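Local coordinates for protein Pcdhgc3 (Mus musculus, PDB 4ZI8) that probably acts as a calcium-dependent cell-adhesion protein, here its three N-terminal extracellular cadherin domains, and may help establish specific neuronal connections, at residues B[175-178]-B[182-185]; B[193-198]-B[227-232]. One frame throughout, in Å; residues are numbered along the deposited sequence.

Contact 1 lies within the second cadherin domain and contact 2 at the calcium-bound linker that follows it, an example of how a sandwich domain and its metal-stiffened joint are held by different means. Contact 1 is a partly buried beta hairpin, where strands 170-176 and 182-188 are joined by main-chain bonds, ring packing and side-chain bonds. Contact 2 lies at the surface, between two loops, 193-198 and 227-232, which share no clear direct hydrogen bond and are held through calcium instead. The centres of contacts 1 and 2 are about 33 Å apart. The two follow in series along the chain, strand 182-188 leading out of the hairpin toward loop 193-198.

Contact 1: residues B[175-178]-B[182-185]; sequences QTRE and KYAE
With its CG set between the backbone N and the carbonyl carbon (chi1 66°), Tyr183 lays its ring alongside Gln175, on the same face of the sheet; Gln175 has its own CG beside its backbone N and the chain bent at chi2 (-69°). These rotations bring the pair together at the end of the beta hairpin formed by strands 170-176 and 182-188 of the second cadherin domain. Gln175 and Tyr183 are an antiparallel hydrogen-bonded pair: Gln175 N gives a nearly straight bond to Tyr183 O (2.8 Å), and Tyr183 N returns a longer one to Gln175 O. Gln175 CB sits over one face of the phenol ring, 3.9 Å from its centroid, a CH-pi contact. Arg177 extends its chain across the same tyrosine; its guanidinium has Tyr183 CD1 over one face, with Arg177 CZ to Tyr183 CD1 at 3.4 Å and the two planes 25° apart, while Arg177 CG lies at the ring edge, in its plane. The guanidinium end is held by Ser148, by Thr181 and by Asn320 of the second subunit, so this corner of the hairpin also belongs to the interface between the two copies. Gln175 NE2 donates to Glu185 OE2 (3.0 Å), reaching that oxygen from above the carboxylate plane; the same oxygen has a salt bridge to Arg143, so it is gripped twice. On the other face of the sheet Thr176 and Lys182, the non-hydrogen-bonded pair, run side by side, and from the bent lysine chain Lys182 NZ donates to Thr176 OG1 (2.8 Å).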
# COMPACT_ATOMS: atom_id res chain seq x y z
N GLN B 175 -12.64 -10.37 13.13
CA GLN B 175 -11.78 -10.34 14.31
C GLN B 175 -12.59 -9.83 15.49
O GLN B 175 -13.49 -9.01 15.33
CB GLN B 175 -10.55 -9.46 14.08
CG GLN B 175 -9.75 -9.81 12.82
CD GLN B 175 -9.04 -11.14 12.95
OE1 GLN B 175 -9.03 -11.76 14.02
NE2 GLN B 175 -8.43 -11.59 11.86
N THR B 176 -12.30 -10.33 16.68
CA THR B 176 -12.96 -9.81 17.85
C THR B 176 -11.92 -9.07 18.68
O THR B 176 -10.88 -9.63 19.03
CB THR B 176 -13.66 -10.91 18.67
OG1 THR B 176 -14.69 -11.51 17.86
CG2 THR B 176 -14.34 -10.31 19.88
N ARG B 177 -12.18 -7.79 18.95
CA ARG B 177 -11.27 -6.98 19.76
C ARG B 177 -11.38 -7.36 21.23
O ARG B 177 -12.30 -8.09 21.61
CB ARG B 177 -11.55 -5.50 19.57
CG ARG B 177 -11.40 -5.00 18.14
CD ARG B 177 -11.71 -3.52 18.05
NE ARG B 177 -11.65 -2.99 16.70
CZ ARG B 177 -12.71 -2.65 15.98
NH1 ARG B 177 -13.94 -2.79 16.46
NH2 ARG B 177 -12.54 -2.17 14.75
N GLU B 178 -10.47 -6.86 22.05
CA GLU B 178 -10.47 -7.20 23.48
C GLU B 178 -11.78 -6.80 24.17
O GLU B 178 -12.18 -7.42 25.17
CB GLU B 178 -9.28 -6.55 24.20
CG GLU B 178 -9.09 -7.05 25.65
CD GLU B 178 -8.10 -6.21 26.47
OE1 GLU B 178 -7.14 -5.66 25.89
OE2 GLU B 178 -8.30 -6.09 27.70
N LYS B 182 -16.49 -6.23 17.02
CA LYS B 182 -16.01 -7.01 15.92
C LYS B 182 -15.87 -6.14 14.71
O LYS B 182 -16.73 -5.27 14.44
CB LYS B 182 -16.94 -8.17 15.62
CG LYS B 182 -17.12 -9.15 16.76
CD LYS B 182 -18.23 -10.13 16.45
CE LYS B 182 -18.54 -11.02 17.64
NZ LYS B 182 -17.48 -12.05 17.78
N TYR B 183 -14.80 -6.41 13.96
CA TYR B 183 -14.63 -5.87 12.62
C TYR B 183 -14.24 -6.96 11.65
O TYR B 183 -13.74 -8.03 12.03
CB TYR B 183 -13.58 -4.79 12.59
CG TYR B 183 -12.18 -5.27 12.90
CD1 TYR B 183 -11.75 -5.44 14.22
CD2 TYR B 183 -11.27 -5.53 11.88
CE1 TYR B 183 -10.47 -5.86 14.50
CE2 TYR B 183 -9.99 -5.96 12.15
CZ TYR B 183 -9.59 -6.12 13.46
OH TYR B 183 -8.30 -6.55 13.72
N ALA B 184 -14.46 -6.67 10.38
CA ALA B 184 -14.04 -7.54 9.32
C ALA B 184 -12.79 -6.96 8.62
O ALA B 184 -12.54 -5.75 8.65
CB ALA B 184 -15.16 -7.74 8.33
N GLU B 185 -11.99 -7.83 8.00
CA GLU B 185 -10.93 -7.36 7.11
C GLU B 185 -10.95 -8.20 5.86
O GLU B 185 -11.22 -9.40 5.92
CB GLU B 185 -9.56 -7.42 7.78
CG GLU B 185 -9.16 -8.80 8.28
CD GLU B 185 -7.88 -8.77 9.11
OE1 GLU B 185 -7.31 -7.67 9.31
OE2 GLU B 185 -7.45 -9.85 9.58

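Contact 2: residues B[193-198]-B[227-232]; sequences DWEREP and ANDNAP. With CA (calcium ion), chain Q; CA (calcium ion), chain R; CA (calcium ion), chain S.
Ala227 opens the segment by giving its carbonyl oxygen to a calcium ion (2.3 Å) that Glu195 OE2 holds from the other loop at 2.0 Å; Asp226, Asp262 and Glu136 complete this site. This is the linker between the second and third cadherin domains, whose calcium sites draw on both domains and the connecting chain. Asn228 is the centre of an inverse gamma turn; its side chain leaves the backbone away from loop 193-198, and OD1 binds a second calcium ion, whose site includes Asp260, Asp262, Asn266 and Asp316. Asp229 swings back. Its CG lies between the backbone N and the carbonyl carbon (chi1 53°), which aims the carboxylate at Glu195: OD1 joins the ion of Ala227, while OD2 binds a third calcium ion at 2.3 Å. Glu195 does the same from its side, with OE1 on that third ion at 2.2 Å, so two carboxylates bridge one pair of metals. Asp193 OD1 and two waters also bind the third ion, and Glu136 serves both ions of the pair; the same Asp193 OD1 accepts from Glu195 N in an Asx turn. Asn230 then sends its backbone O to the Asn228 calcium at 2.3 Å, while its ND2 donates to one of the metal-bound waters. Asn230 and Glu195 approach from opposite directions, Asn230 ND2 lying 3.3 Å from Glu195 CD with the planes 67° apart. Asp193, Glu195 and Asp229 bring like charges together; without calcium they would probably repel one another, consistent with a linker whose rigidity depends on the ion.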
# COMPACT_ATOMS: atom_id res chain seq x y z
N ASP B 193 -5.38 -7.77 -10.86
CA ASP B 193 -4.79 -7.61 -12.17
C ASP B 193 -5.50 -6.49 -12.89
O ASP B 193 -6.61 -6.67 -13.36
CB ASP B 193 -4.87 -8.90 -12.98
CG ASP B 193 -4.20 -8.76 -14.35
OD1 ASP B 193 -3.53 -7.75 -14.61
OD2 ASP B 193 -4.33 -9.68 -15.18
N TRP B 194 -4.85 -5.32 -12.97
CA TRP B 194 -5.47 -4.13 -13.56
C TRP B 194 -5.87 -4.35 -15.00
O TRP B 194 -6.91 -3.83 -15.45
CB TRP B 194 -4.54 -2.91 -13.48
CG TRP B 194 -5.21 -1.65 -13.98
CD1 TRP B 194 -5.87 -0.71 -13.23
CD2 TRP B 194 -5.31 -1.21 -15.34
NE1 TRP B 194 -6.36 0.29 -14.04
CE2 TRP B 194 -6.04 -0.00 -15.34
CE3 TRP B 194 -4.86 -1.73 -16.57
CZ2 TRP B 194 -6.32 0.70 -16.51
CZ3 TRP B 194 -5.13 -1.03 -17.73
CH2 TRP B 194 -5.87 0.18 -17.69
N GLU B 195 -5.03 -5.11 -15.71
CA GLU B 195 -5.25 -5.34 -17.13
C GLU B 195 -6.52 -6.13 -17.37
O GLU B 195 -7.13 -5.99 -18.41
CB GLU B 195 -4.05 -6.06 -17.76
CG GLU B 195 -2.86 -5.16 -18.06
CD GLU B 195 -2.08 -4.75 -16.82
OE1 GLU B 195 -2.11 -5.51 -15.84
OE2 GLU B 195 -1.43 -3.68 -16.82
N ARG B 196 -6.91 -6.95 -16.40
CA ARG B 196 -8.05 -7.84 -16.59
C ARG B 196 -9.32 -7.26 -15.93
O ARG B 196 -10.37 -7.19 -16.55
CB ARG B 196 -7.71 -9.23 -16.05
CG ARG B 196 -8.90 -10.17 -15.90
CD ARG B 196 -8.47 -11.52 -15.29
NE ARG B 196 -9.60 -12.42 -15.08
CZ ARG B 196 -10.19 -12.65 -13.91
NH1 ARG B 196 -9.75 -12.05 -12.81
NH2 ARG B 196 -11.22 -13.50 -13.83
N GLU B 197 -9.21 -6.82 -14.69
CA GLU B 197 -10.33 -6.21 -14.00
C GLU B 197 -9.83 -5.01 -13.19
O GLU B 197 -9.26 -5.19 -12.12
CB GLU B 197 -11.03 -7.24 -13.11
CG GLU B 197 -12.44 -6.86 -12.71
CD GLU B 197 -13.13 -7.90 -11.83
OE1 GLU B 197 -12.56 -9.00 -11.64
OE2 GLU B 197 -14.25 -7.62 -11.33
N PRO B 198 -10.04 -3.79 -13.70
CA PRO B 198 -9.47 -2.61 -13.05
C PRO B 198 -10.27 -2.11 -11.86
O PRO B 198 -9.84 -1.18 -11.16
CB PRO B 198 -9.46 -1.56 -14.16
CG PRO B 198 -10.56 -1.95 -15.05
CD PRO B 198 -10.60 -3.45 -15.02
N ALA B 227 0.09 -1.37 -12.05
CA ALA B 227 1.53 -1.43 -11.87
C ALA B 227 2.15 -1.71 -13.23
O ALA B 227 1.46 -2.21 -14.14
CB ALA B 227 1.90 -2.50 -10.89
N ASN B 228 3.43 -1.38 -13.37
CA ASN B 228 4.14 -1.59 -14.62
C ASN B 228 4.56 -3.04 -14.73
O ASN B 228 5.73 -3.37 -14.58
CB ASN B 228 5.37 -0.68 -14.68
CG ASN B 228 5.97 -0.58 -16.07
OD1 ASN B 228 5.30 -0.78 -17.09
ND2 ASN B 228 7.25 -0.23 -16.12
N ASP B 229 3.60 -3.93 -14.95
CA ASP B 229 3.94 -5.33 -15.04
C ASP B 229 3.84 -5.83 -16.46
O ASP B 229 3.70 -7.03 -16.68
CB ASP B 229 3.07 -6.19 -14.10
CG ASP B 229 1.57 -5.95 -14.27
OD1 ASP B 229 1.18 -5.06 -15.04
OD2 ASP B 229 0.76 -6.64 -13.61
N ASN B 230 3.93 -4.92 -17.43
CA ASN B 230 4.04 -5.34 -18.82
C ASN B 230 5.13 -4.59 -19.59
O ASN B 230 5.21 -3.37 -19.51
CB ASN B 230 2.71 -5.16 -19.54
CG ASN B 230 1.68 -6.13 -19.06
OD1 ASN B 230 1.63 -7.28 -19.50
ND2 ASN B 230 0.84 -5.67 -18.15
N ALA B 231 5.95 -5.33 -20.33
CA ALA B 231 6.97 -4.73 -21.18
C ALA B 231 6.35 -4.39 -22.50
O ALA B 231 5.41 -5.07 -22.93
CB ALA B 231 8.13 -5.67 -21.38
N PRO B 232 6.86 -3.35 -23.16
CA PRO B 232 6.50 -3.07 -24.55
C PRO B 232 6.77 -4.28 -25.42
O PRO B 232 7.62 -5.10 -25.07
CB PRO B 232 7.41 -1.90 -24.92
CG PRO B 232 7.64 -1.23 -23.61
CD PRO B 232 7.77 -2.33 -22.62
CA CA Q . -0.24 -3.29 -15.24
CA CA R . -1.37 -7.01 -14.43
CA CA S . 4.64 -1.18 -19.31
O HOH W 1 -0.56 -8.03 -16.50
O HOH W 2 -1.19 -9.02 -13.46